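Local structure of putative polyprenyl synthetase (Streptomyces coelicolor, 3NF2) at residues D32-Y37 with K111-A116; L96-E101 with D157-D162; D224-I229 with E302-E307; G268-A273 with A289-L294. The protein is probably a magnesium-dependent prenyltransferase of the FPP/GGPP synthase family, joining isoprenoid diphosphate units into longer prenyl chains. All coordinates share one frame; numbering follows the deposited sequence.

Contact 1: residues D32-Y37 with K111-A116; sequences DTVAAY and KVHGPA. With SO4 (sulfate ion), chain C; SO4 (sulfate ion), chain E.
His113 meets residues 32-37 through both the edge and a face of its imidazole, a good example of how one flat group can serve several kinds of contact at once. The aromatic contact is an offset edge-to-face pair: the edge of His113 turns toward the face of Tyr37, with ring centroids 5.6 Å apart and planes almost perpendicular at 87°. CH-pi packing adds to it, for Val34 CG2 stands over one face of the imidazole, 4.2 Å from the His113 ring centroid. Val112 CG1 covers the opposite face, so the ring is clamped between two valine methyls. Apolar packing continues at Tyr37, whose CG lies anti to the backbone N (chi1 174°); this carries the phenol slantwise across Val112, where Tyr37 CZ comes 3.5 Å from Val112 CG2. The phenol hydroxyl is hydrogen-bonded to the backbone O of Asp107, which fixes the far end of the ring.

Polar bonds go to sulfate. His113 ND1 donates to O4 of the chain E ion at 2.9 Å and more weakly to its O2. Replacing His113 with an alanine is likely to open a gap between Val34 and Val112, take the edge partner from Tyr37 and leave this sulfate without its imidazole donor. Gly114, with a positive phi of 97°, ends helix 109-113 and is also the N-cap of helix 115-134. Just beyond it, Ala116 N donates to O4 of the chain C sulfate at 3.1 Å, the familiar pattern of an anion held at a helix N-terminus.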
loop_
_atom_site.group_PDB
_atom_site.type_symbol
_atom_site.label_atom_id
_atom_site.label_comp_id
_atom_site.label_asym_id
_atom_site.label_seq_id
_atom_site.Cartn_x
_atom_site.Cartn_y
_atom_site.Cartn_z
ATOM N N ASP A 32 -8.805 -13.184 -1.515
ATOM C CA ASP A 32 -10.228 -13.103 -1.172
ATOM C C ASP A 32 -10.554 -13.825 0.143
ATOM O O ASP A 32 -11.319 -13.305 0.949
ATOM C CB ASP A 32 -11.120 -13.609 -2.321
ATOM C CG ASP A 32 -10.834 -15.053 -2.705
ATOM O OD1 ASP A 32 -9.700 -15.535 -2.497
ATOM O OD2 ASP A 32 -11.748 -15.715 -3.224
ATOM N N THR A 33 -9.952 -14.997 0.365
ATOM C CA THR A 33 -10.201 -15.761 1.588
ATOM C C THR A 33 -9.457 -15.179 2.781
ATOM O O THR A 33 -9.993 -15.126 3.889
ATOM C CB THR A 33 -9.891 -17.285 1.438
ATOM O OG1 THR A 33 -8.523 -17.486 1.042
ATOM C CG2 THR A 33 -10.822 -17.925 0.411
ATOM N N VAL A 34 -8.230 -14.732 2.554
ATOM C CA VAL A 34 -7.428 -14.142 3.624
ATOM C C VAL A 34 -8.048 -12.830 4.127
ATOM O O VAL A 34 -8.073 -12.571 5.340
ATOM C CB VAL A 34 -5.961 -13.959 3.179
ATOM C CG1 VAL A 34 -5.166 -13.190 4.212
ATOM C CG2 VAL A 34 -5.322 -15.319 2.938
ATOM N N ALA A 35 -8.563 -12.025 3.191
ATOM C CA ALA A 35 -9.343 -10.839 3.533
ATOM C C ALA A 35 -10.614 -11.213 4.285
ATOM O O ALA A 35 -10.952 -10.557 5.259
ATOM C CB ALA A 35 -9.696 -10.030 2.293
ATOM N N ALA A 36 -11.310 -12.255 3.823
ATOM C CA ALA A 36 -12.523 -12.747 4.498
ATOM C C ALA A 36 -12.226 -13.129 5.941
ATOM O O ALA A 36 -13.037 -12.872 6.828
ATOM C CB ALA A 36 -13.148 -13.936 3.745
ATOM N N TYR A 37 -11.058 -13.734 6.168
ATOM C CA TYR A 37 -10.632 -14.028 7.522
ATOM C C TYR A 37 -10.448 -12.731 8.295
ATOM O O TYR A 37 -10.951 -12.610 9.407
ATOM C CB TYR A 37 -9.350 -14.863 7.585
ATOM C CG TYR A 37 -8.889 -15.011 9.016
ATOM C CD1 TYR A 37 -9.515 -15.920 9.869
ATOM C CD2 TYR A 37 -7.874 -14.199 9.538
ATOM C CE1 TYR A 37 -9.129 -16.042 11.196
ATOM C CE2 TYR A 37 -7.481 -14.310 10.868
ATOM C CZ TYR A 37 -8.118 -15.236 11.689
ATOM O OH TYR A 37 -7.745 -15.370 13.001
ATOM N N LYS A 111 -0.559 -13.830 12.016
ATOM C CA LYS A 111 -0.461 -15.035 12.846
ATOM C C LYS A 111 -1.038 -16.291 12.181
ATOM O O LYS A 111 -0.467 -17.379 12.277
ATOM C CB LYS A 111 -1.137 -14.809 14.201
ATOM C CG LYS A 111 -0.179 -14.808 15.381
ATOM C CD LYS A 111 -0.144 -16.174 16.068
ATOM C CE LYS A 111 1.024 -16.275 17.039
ATOM N NZ LYS A 111 0.822 -17.352 18.051
ATOM N N VAL A 112 -2.167 -16.133 11.504
ATOM C CA VAL A 112 -2.852 -17.262 10.892
ATOM C C VAL A 112 -2.255 -17.601 9.532
ATOM O O VAL A 112 -1.911 -18.753 9.266
ATOM C CB VAL A 112 -4.372 -16.985 10.777
ATOM C CG1 VAL A 112 -5.120 -18.185 10.232
ATOM C CG2 VAL A 112 -4.912 -16.641 12.121
ATOM N N HIS A 113 -2.112 -16.591 8.681
ATOM C CA HIS A 113 -1.762 -16.826 7.287
ATOM C C HIS A 113 -0.334 -16.420 6.886
ATOM O O HIS A 113 0.069 -16.596 5.725
ATOM C CB HIS A 113 -2.820 -16.203 6.384
ATOM C CG HIS A 113 -4.165 -16.861 6.495
ATOM N ND1 HIS A 113 -4.368 -18.193 6.197
ATOM C CD2 HIS A 113 -5.375 -16.372 6.868
ATOM C CE1 HIS A 113 -5.643 -18.496 6.380
ATOM N NE2 HIS A 113 -6.276 -17.408 6.782
ATOM N N GLY A 114 0.433 -15.918 7.851
ATOM C CA GLY A 114 1.814 -15.495 7.605
ATOM C C GLY A 114 1.914 -13.998 7.367
ATOM O O GLY A 114 0.932 -13.372 6.946
ATOM N N PRO A 115 3.090 -13.411 7.661
ATOM C CA PRO A 115 3.396 -12.009 7.366
ATOM C C PRO A 115 3.212 -11.616 5.897
ATOM O O PRO A 115 2.641 -10.554 5.632
ATOM C CB PRO A 115 4.875 -11.857 7.771
ATOM C CG PRO A 115 5.319 -13.191 8.285
ATOM C CD PRO A 115 4.101 -14.013 8.548
ATOM N N ALA A 116 3.669 -12.465 4.965
ATOM C CA ALA A 116 3.614 -12.171 3.525
ATOM C C ALA A 116 2.204 -11.873 3.037
ATOM O O ALA A 116 1.984 -10.903 2.297
ATOM C CB ALA A 116 4.219 -13.315 2.705
HETATM S S SO4 C . 5.249 -16.055 5.285
HETATM O O1 SO4 C . 5.703 -16.802 4.114
HETATM O O2 SO4 C . 5.286 -16.938 6.455
HETATM O O3 SO4 C . 6.107 -14.888 5.495
HETATM O O4 SO4 C . 3.880 -15.591 5.061
HETATM S S SO4 E . -2.427 -20.658 4.650
HETATM O O1 SO4 E . -1.850 -21.294 3.465
HETATM O O2 SO4 E . -3.869 -20.895 4.679
HETATM O O3 SO4 E . -1.819 -21.223 5.852
HETATM O O4 SO4 E . -2.168 -19.220 4.595
#

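Contact 2: residues L96-E101 with D157-D162; sequences LMDGDE and DGQAQD
Gln159 NE2 donates to Asp98 OD1 across 3.1 Å, the one hydrogen bond joining 96-101 to 157-162, and its N-H...O angle of 153° makes it fairly straight. The donor reaches the syn side of the carboxylate but 28° out of its plane, whereas the oxygen lies close to the amide plane of Gln159. The glutamine side chain starts anti to its own backbone N and then bends at chi2 (62°), which brings the amide to Asp98 and lays its methylene on Met97. There Met97 CE touches Gln159 CG at 3.8 Å, so an apolar contact flanks the polar one. Asp162 OD2 stands 4.4 Å from Asp98 OD1, while the other oxygen of Asp162 forms a salt bridge with Lys183.

Asp98 closes the DDxxD sequence characteristic of the first aspartate-rich motif of this family, and a bound sulfate lies about 3 Å from its side chain. Directly after it, Gly99 takes positive phi in a Schellman motif that ends helix 77-98. That helix end faces the C-terminal part of helix 139-165; helix 173-198, which supplies Lys183, packs against 157-162 through Met179 and Asn182, and Leu120 of the second subunit packs on Gln159.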
loop_
_atom_site.group_PDB
_atom_site.type_symbol
_atom_site.label_atom_id
_atom_site.label_comp_id
_atom_site.label_asym_id
_atom_site.label_seq_id
_atom_site.Cartn_x
_atom_site.Cartn_y
_atom_site.Cartn_z
ATOM N N LEU A 96 0.876 -6.143 11.905
ATOM C CA LEU A 96 2.095 -6.859 11.594
ATOM C C LEU A 96 3.308 -6.087 12.097
ATOM O O LEU A 96 4.194 -6.663 12.744
ATOM C CB LEU A 96 2.199 -7.129 10.093
ATOM C CG LEU A 96 3.475 -7.826 9.600
ATOM C CD1 LEU A 96 3.831 -9.112 10.400
ATOM C CD2 LEU A 96 3.314 -8.142 8.144
ATOM N N MET A 97 3.327 -4.786 11.810
ATOM C CA MET A 97 4.396 -3.895 12.247
ATOM C C MET A 97 4.521 -3.858 13.776
ATOM O O MET A 97 5.624 -3.773 14.306
ATOM C CB MET A 97 4.166 -2.477 11.704
ATOM C CG MET A 97 4.450 -2.318 10.217
ATOM S SD MET A 97 4.381 -0.611 9.657
ATOM C CE MET A 97 2.732 -0.518 9.022
ATOM N N ASP A 98 3.387 -3.926 14.473
ATOM C CA ASP A 98 3.358 -3.831 15.934
ATOM C C ASP A 98 3.573 -5.188 16.607
ATOM O O ASP A 98 3.810 -5.260 17.810
ATOM C CB ASP A 98 2.029 -3.218 16.417
ATOM C CG ASP A 98 1.853 -1.763 15.992
ATOM O OD1 ASP A 98 2.811 -1.157 15.444
ATOM O OD2 ASP A 98 0.744 -1.214 16.216
ATOM N N GLY A 99 3.478 -6.259 15.832
ATOM C CA GLY A 99 3.639 -7.602 16.367
ATOM C C GLY A 99 2.462 -8.050 17.217
ATOM O O GLY A 99 2.600 -8.960 18.037
ATOM N N ASP A 100 1.311 -7.403 17.025
ATOM C CA ASP A 100 0.084 -7.761 17.727
ATOM C C ASP A 100 -0.437 -9.079 17.202
ATOM O O ASP A 100 -0.781 -9.189 16.030
ATOM C CB ASP A 100 -0.996 -6.693 17.522
ATOM C CG ASP A 100 -0.577 -5.334 18.019
ATOM O OD1 ASP A 100 0.217 -5.257 18.979
ATOM O OD2 ASP A 100 -1.052 -4.338 17.442
ATOM N N GLU A 101 -0.499 -10.079 18.071
ATOM C CA GLU A 101 -0.985 -11.397 17.670
ATOM C C GLU A 101 -2.515 -11.482 17.617
ATOM O O GLU A 101 -3.066 -12.422 17.038
ATOM C CB GLU A 101 -0.428 -12.476 18.598
ATOM C CG GLU A 101 1.089 -12.565 18.621
ATOM C CD GLU A 101 1.577 -13.695 19.499
ATOM O OE1 GLU A 101 0.846 -14.052 20.450
ATOM O OE2 GLU A 101 2.680 -14.230 19.237
ATOM N N ASP A 157 1.887 8.377 8.112
ATOM C CA ASP A 157 2.636 9.318 8.966
ATOM C C ASP A 157 2.453 9.010 10.435
ATOM O O ASP A 157 3.425 9.015 11.193
ATOM C CB ASP A 157 2.205 10.770 8.740
ATOM C CG ASP A 157 2.730 11.354 7.443
ATOM O OD1 ASP A 157 2.299 12.479 7.096
ATOM O OD2 ASP A 157 3.556 10.695 6.773
ATOM N N GLY A 158 1.207 8.733 10.827
ATOM C CA GLY A 158 0.870 8.456 12.218
ATOM C C GLY A 158 1.548 7.205 12.720
ATOM O O GLY A 158 2.053 7.178 13.839
ATOM N N GLN A 159 1.553 6.185 11.870
ATOM C CA GLN A 159 2.280 4.952 12.122
ATOM C C GLN A 159 3.806 5.142 12.180
ATOM O O GLN A 159 4.467 4.529 13.022
ATOM C CB GLN A 159 1.880 3.887 11.091
ATOM C CG GLN A 159 2.489 2.515 11.332
ATOM C CD GLN A 159 2.072 1.894 12.654
ATOM O OE1 GLN A 159 1.062 2.283 13.249
ATOM N NE2 GLN A 159 2.848 0.913 13.115
ATOM N N ALA A 160 4.356 5.999 11.315
ATOM C CA ALA A 160 5.780 6.366 11.383
ATOM C C ALA A 160 6.108 7.023 12.713
ATOM O O ALA A 160 7.128 6.708 13.338
ATOM C CB ALA A 160 6.175 7.300 10.226
ATOM N N GLN A 161 5.231 7.927 13.141
ATOM C CA GLN A 161 5.350 8.560 14.446
ATOM C C GLN A 161 5.309 7.510 15.561
ATOM O O GLN A 161 6.136 7.541 16.475
ATOM C CB GLN A 161 4.269 9.640 14.617
ATOM C CG GLN A 161 4.592 10.910 13.825
ATOM C CD GLN A 161 3.378 11.755 13.408
ATOM O OE1 GLN A 161 2.233 11.490 13.788
ATOM N NE2 GLN A 161 3.642 12.792 12.614
ATOM N N ASP A 162 4.379 6.567 15.461
ATOM C CA ASP A 162 4.258 5.501 16.461
ATOM C C ASP A 162 5.570 4.726 16.605
ATOM O O ASP A 162 6.109 4.624 17.703
ATOM C CB ASP A 162 3.105 4.559 16.128
ATOM C CG ASP A 162 2.767 3.634 17.276
ATOM O OD1 ASP A 162 1.750 3.883 17.950
ATOM O OD2 ASP A 162 3.519 2.667 17.523
#

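Contact 3: residues D224-I229 with E302-E307; sequences DDLLGI and EWTADE
Leu226 is the residue of 224-229 that reaches across, and its isobutyl group forks over two consecutive residues of helix 300-319. Its CG is held beside the backbone N (chi1 -70°), and the chain extends from there so that each methyl finds a separate partner. Leu226 CD2 rests at 4.0 Å on Thr304 CB, while Leu226 CD1 settles on the helix backbone itself, 4.0 Å from Ala305 CA. Contact with the Ala305 methyl is a little looser, at 4.2 Å from Leu226 CD1 to Ala305 CB. The small residue thus lets a leucine approach the main chain, an instance of the way alanine lets helices come near one another.

The sequence of 224-229 begins with the Asp224-Asp225 pair of the second aspartate-rich motif of FPP/GGPP synthases, which in relatives helps to bind magnesium and diphosphate. Leu226 directly follows that pair, so the packing described here is made from the same helical turn. The side chain of Asp225 is itself tied down, with OD1 accepting from Gln221 NE2 and OD2 from the backbone N of Leu251.

Thr304 is divided between two roles. Its CG2 is anti to the backbone N and lies 4.1 Å from Leu226 CG, with the two side chains passing one another head to tail. The hydroxyl is used within its own helix, where Thr304 OG1 is hydrogen-bonded to Gly300 O.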
loop_
_atom_site.group_PDB
_atom_site.type_symbol
_atom_site.label_atom_id
_atom_site.label_comp_id
_atom_site.label_asym_id
_atom_site.label_seq_id
_atom_site.Cartn_x
_atom_site.Cartn_y
_atom_site.Cartn_z
ATOM N N ASP A 224 -11.617 7.365 23.516
ATOM C CA ASP A 224 -11.005 6.034 23.376
ATOM C C ASP A 224 -9.847 5.812 24.347
ATOM O O ASP A 224 -9.722 4.753 24.951
ATOM C CB ASP A 224 -10.494 5.815 21.952
ATOM C CG ASP A 224 -11.242 4.729 21.222
ATOM O OD1 ASP A 224 -11.483 3.655 21.813
ATOM O OD2 ASP A 224 -11.566 4.943 20.038
ATOM N N ASP A 225 -9.016 6.832 24.504
ATOM C CA ASP A 225 -7.939 6.804 25.490
ATOM C C ASP A 225 -8.431 6.749 26.938
ATOM O O ASP A 225 -7.802 6.105 27.780
ATOM C CB ASP A 225 -7.030 8.012 25.304
ATOM C CG ASP A 225 -6.241 7.949 24.022
ATOM O OD1 ASP A 225 -6.308 6.910 23.325
ATOM O OD2 ASP A 225 -5.566 8.950 23.708
ATOM N N LEU A 226 -9.533 7.434 27.234
ATOM C CA LEU A 226 -10.126 7.346 28.576
ATOM C C LEU A 226 -10.693 5.963 28.834
ATOM O O LEU A 226 -10.504 5.413 29.918
ATOM C CB LEU A 226 -11.201 8.409 28.796
ATOM C CG LEU A 226 -10.761 9.874 28.902
ATOM C CD1 LEU A 226 -11.967 10.782 28.754
ATOM C CD2 LEU A 226 -10.009 10.163 30.212
ATOM N N LEU A 227 -11.356 5.390 27.826
ATOM C CA LEU A 227 -11.936 4.052 27.951
ATOM C C LEU A 227 -10.882 2.951 27.936
ATOM O O LEU A 227 -11.097 1.887 28.512
ATOM C CB LEU A 227 -12.966 3.777 26.846
ATOM C CG LEU A 227 -14.206 4.657 26.595
ATOM C CD1 LEU A 227 -15.106 4.007 25.528
ATOM C CD2 LEU A 227 -15.018 4.985 27.864
ATOM N N GLY A 228 -9.758 3.184 27.257
ATOM C CA GLY A 228 -8.657 2.209 27.257
ATOM C C GLY A 228 -8.063 1.972 28.644
ATOM O O GLY A 228 -7.613 0.873 28.960
ATOM N N ILE A 229 -8.064 3.004 29.481
ATOM C CA ILE A 229 -7.654 2.835 30.875
ATOM C C ILE A 229 -8.832 2.565 31.829
ATOM O O ILE A 229 -8.896 1.509 32.439
ATOM C CB ILE A 229 -6.806 4.016 31.386
ATOM C CG1 ILE A 229 -5.614 4.267 30.446
ATOM C CG2 ILE A 229 -6.343 3.748 32.832
ATOM C CD1 ILE A 229 -4.962 5.631 30.616
ATOM N N GLU A 302 -8.509 14.119 33.777
ATOM C CA GLU A 302 -9.226 15.378 33.661
ATOM C C GLU A 302 -8.837 16.140 32.407
ATOM O O GLU A 302 -9.714 16.576 31.656
ATOM C CB GLU A 302 -8.984 16.250 34.903
ATOM C CG GLU A 302 -9.741 17.580 34.900
ATOM C CD GLU A 302 -11.266 17.412 34.869
ATOM O OE1 GLU A 302 -11.790 16.471 35.504
ATOM O OE2 GLU A 302 -11.941 18.232 34.210
ATOM N N TRP A 303 -7.527 16.279 32.174
ATOM C CA TRP A 303 -7.038 16.980 30.995
ATOM C C TRP A 303 -7.573 16.366 29.701
ATOM O O TRP A 303 -7.899 17.094 28.757
ATOM C CB TRP A 303 -5.509 17.030 30.950
ATOM C CG TRP A 303 -5.023 17.983 29.903
ATOM C CD1 TRP A 303 -4.806 19.317 30.054
ATOM C CD2 TRP A 303 -4.733 17.679 28.529
ATOM N NE1 TRP A 303 -4.372 19.872 28.861
ATOM C CE2 TRP A 303 -4.330 18.887 27.909
ATOM C CE3 TRP A 303 -4.777 16.503 27.761
ATOM C CZ2 TRP A 303 -3.960 18.950 26.566
ATOM C CZ3 TRP A 303 -4.421 16.568 26.424
ATOM C CH2 TRP A 303 -4.011 17.787 25.842
ATOM N N THR A 304 -7.672 15.041 29.670
ATOM C CA THR A 304 -8.110 14.333 28.467
ATOM C C THR A 304 -9.636 14.445 28.254
ATOM O O THR A 304 -10.103 14.522 27.109
ATOM C CB THR A 304 -7.638 12.864 28.468
ATOM O OG1 THR A 304 -6.233 12.820 28.750
ATOM C CG2 THR A 304 -7.907 12.194 27.111
ATOM N N ALA A 305 -10.401 14.475 29.344
ATOM C CA ALA A 305 -11.852 14.735 29.257
ATOM C C ALA A 305 -12.127 16.152 28.767
ATOM O O ALA A 305 -13.011 16.358 27.938
ATOM C CB ALA A 305 -12.553 14.475 30.591
ATOM N N ASP A 306 -11.347 17.115 29.257
ATOM C CA ASP A 306 -11.430 18.502 28.784
ATOM C C ASP A 306 -11.019 18.654 27.325
ATOM O O ASP A 306 -11.566 19.498 26.611
ATOM C CB ASP A 306 -10.577 19.433 29.642
ATOM C CG ASP A 306 -11.045 19.497 31.085
ATOM O OD1 ASP A 306 -12.158 19.007 31.383
ATOM O OD2 ASP A 306 -10.291 20.044 31.922
ATOM N N GLU A 307 -10.045 17.855 26.890
ATOM C CA GLU A 307 -9.658 17.847 25.480
ATOM C C GLU A 307 -10.758 17.295 24.596
ATOM O O GLU A 307 -11.032 17.866 23.550
ATOM C CB GLU A 307 -8.359 17.090 25.241
ATOM C CG GLU A 307 -7.223 18.035 24.964
ATOM C CD GLU A 307 -7.171 18.545 23.536
ATOM O OE1 GLU A 307 -7.399 17.748 22.609
ATOM O OE2 GLU A 307 -6.878 19.746 23.345
#

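Contact 4: residues G268-A273 with A289-L294; sequences GEILTA and AARAAL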
loop_
_atom_site.group_PDB
_atom_site.type_symbol
_atom_site.label_atom_id
_atom_site.label_comp_id
_atom_site.label_asym_id
_atom_site.label_seq_id
_atom_site.Cartn_x
_atom_site.Cartn_y
_atom_site.Cartn_z
ATOM N N GLY A 268 6.654 8.907 35.837
ATOM C CA GLY A 268 7.821 8.888 34.946
ATOM C C GLY A 268 8.853 7.818 35.280
ATOM O O GLY A 268 9.306 7.091 34.394
ATOM N N GLU A 269 9.213 7.720 36.561
ATOM C CA GLU A 269 10.178 6.726 37.033
ATOM C C GLU A 269 9.660 5.310 36.812
ATOM O O GLU A 269 10.391 4.436 36.343
ATOM C CB GLU A 269 10.493 6.946 38.519
ATOM C CG GLU A 269 11.251 8.239 38.823
ATOM C CD GLU A 269 11.202 8.645 40.298
ATOM O OE1 GLU A 269 10.786 7.824 41.149
ATOM O OE2 GLU A 269 11.581 9.797 40.604
ATOM N N ILE A 270 8.387 5.108 37.130
ATOM C CA ILE A 270 7.741 3.797 37.050
ATOM C C ILE A 270 7.602 3.294 35.607
ATOM O O ILE A 270 7.930 2.144 35.317
ATOM C CB ILE A 270 6.363 3.827 37.761
ATOM C CG1 ILE A 270 6.547 3.913 39.275
ATOM C CG2 ILE A 270 5.542 2.607 37.429
ATOM C CD1 ILE A 270 5.258 4.135 40.032
ATOM N N LEU A 271 7.137 4.161 34.709
ATOM C CA LEU A 271 6.939 3.789 33.304
ATOM C C LEU A 271 8.252 3.523 32.568
ATOM O O LEU A 271 8.307 2.656 31.689
ATOM C CB LEU A 271 6.117 4.852 32.565
ATOM C CG LEU A 271 4.689 5.148 33.045
ATOM C CD1 LEU A 271 4.090 6.277 32.206
ATOM C CD2 LEU A 271 3.778 3.914 33.054
ATOM N N THR A 272 9.295 4.276 32.927
ATOM C CA THR A 272 10.662 4.003 32.477
ATOM C C THR A 272 11.127 2.631 33.004
ATOM O O THR A 272 11.685 1.832 32.248
ATOM C CB THR A 272 11.625 5.144 32.901
ATOM O OG1 THR A 272 11.186 6.382 32.321
ATOM C CG2 THR A 272 13.079 4.869 32.464
ATOM N N ALA A 273 10.857 2.350 34.280
ATOM C CA ALA A 273 11.185 1.048 34.885
ATOM C C ALA A 273 10.385 -0.100 34.298
ATOM O O ALA A 273 10.917 -1.191 34.108
ATOM C CB ALA A 273 11.010 1.086 36.402
ATOM N N ALA A 289 -3.824 -0.596 38.322
ATOM C CA ALA A 289 -4.667 0.373 39.020
ATOM C C ALA A 289 -3.825 1.489 39.637
ATOM O O ALA A 289 -4.143 2.668 39.448
ATOM C CB ALA A 289 -5.528 -0.312 40.078
ATOM N N ALA A 290 -2.736 1.132 40.331
ATOM C CA ALA A 290 -1.837 2.151 40.904
ATOM C C ALA A 290 -1.365 3.183 39.874
ATOM O O ALA A 290 -1.301 4.378 40.184
ATOM C CB ALA A 290 -0.631 1.501 41.579
ATOM N N ARG A 291 -1.039 2.726 38.660
ATOM C CA ARG A 291 -0.559 3.628 37.595
ATOM C C ARG A 291 -1.663 4.539 37.064
ATOM O O ARG A 291 -1.414 5.699 36.730
ATOM C CB ARG A 291 0.069 2.835 36.442
ATOM C CG ARG A 291 1.497 2.345 36.730
ATOM C CD ARG A 291 1.697 0.899 36.283
ATOM N NE ARG A 291 3.010 0.370 36.662
ATOM C CZ ARG A 291 3.299 -0.208 37.831
ATOM N NH1 ARG A 291 2.377 -0.337 38.782
ATOM N NH2 ARG A 291 4.527 -0.663 38.054
ATOM N N ALA A 292 -2.871 3.990 36.977
ATOM C CA ALA A 292 -4.068 4.736 36.607
ATOM C C ALA A 292 -4.353 5.809 37.656
ATOM O O ALA A 292 -4.506 6.997 37.330
ATOM C CB ALA A 292 -5.240 3.790 36.489
ATOM N N ALA A 293 -4.365 5.380 38.915
ATOM C CA ALA A 293 -4.516 6.279 40.057
ATOM C C ALA A 293 -3.484 7.416 40.051
ATOM O O ALA A 293 -3.831 8.567 40.339
ATOM C CB ALA A 293 -4.466 5.485 41.356
ATOM N N LEU A 294 -2.241 7.111 39.672
ATOM C CA LEU A 294 -1.205 8.152 39.545
ATOM C C LEU A 294 -1.430 9.110 38.377
ATOM O O LEU A 294 -1.153 10.294 38.504
ATOM C CB LEU A 294 0.200 7.543 39.444
ATOM C CG LEU A 294 0.954 7.091 40.703
ATOM C CD1 LEU A 294 2.041 6.125 40.300
ATOM C CD2 LEU A 294 1.546 8.264 41.510
#
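Ile270 and Arg291 are brought together by their torsions: the CG2 methyl of Ile270 lies anti to the backbone N, and the arginine chain starts beside its own N (chi1 -78°) and then bends at chi2 (136°), turning the guanidinium broadside to that methyl. The two residues belong to successive helices of the all-helical prenyl synthase fold, 262-275 and 285-297, joined by an intervening loop and packed at the surface of the chain. Ile270 CG2 sits over one face of the guanidinium, 3.5 Å from Arg291 NE and equally far from Arg291 NH2, so that an aliphatic group covers the flat side of a cation while its N-H groups remain available for polar partners.

One partner comes from each helix: Arg291 NE forms a salt bridge with Asp274 OD2 on helix 262-275, and Arg291 NH1 donates to Glu287 O, one turn back on its own helix, together holding the plane in its orientation. With an alanine here, Asp274 would probably lose its charged mate and the Ile270 methyl the flat surface it rests on.

The other branch of Ile270 runs to Leu294, crossing it at about a right angle, with Ile270 CD1 3.8 Å from Leu294 CD1. On the isoleucine's own helix, Gly268 O takes two donors of Thr272 from opposite faces of its carbonyl plane: the backbone N at 3.2 Å, and Thr272 OG1 at 2.9 Å.

In the fold
Contacts 2 and 3 each include part of one of the two aspartate-rich motifs that, in this family, face each other across the active-site cavity; their centres lie about 22 Å apart and their nearest atoms about 10 Å. The sulfate beside Asp98 is consistent with an anion-binding pocket on the contact 2 side. Contact 1 adjoins contact 2, where Pro115 O and Leu96 CD2 approach to 3.5 Å, but it lies about 34 Å from contact 3, centre to centre, on the opposite side of the chain's centre. Contact 4 belongs to the region between the two segments of contact 3 and touches it through Ile229 CG2 and Ala292 CB, 3.8 Å apart.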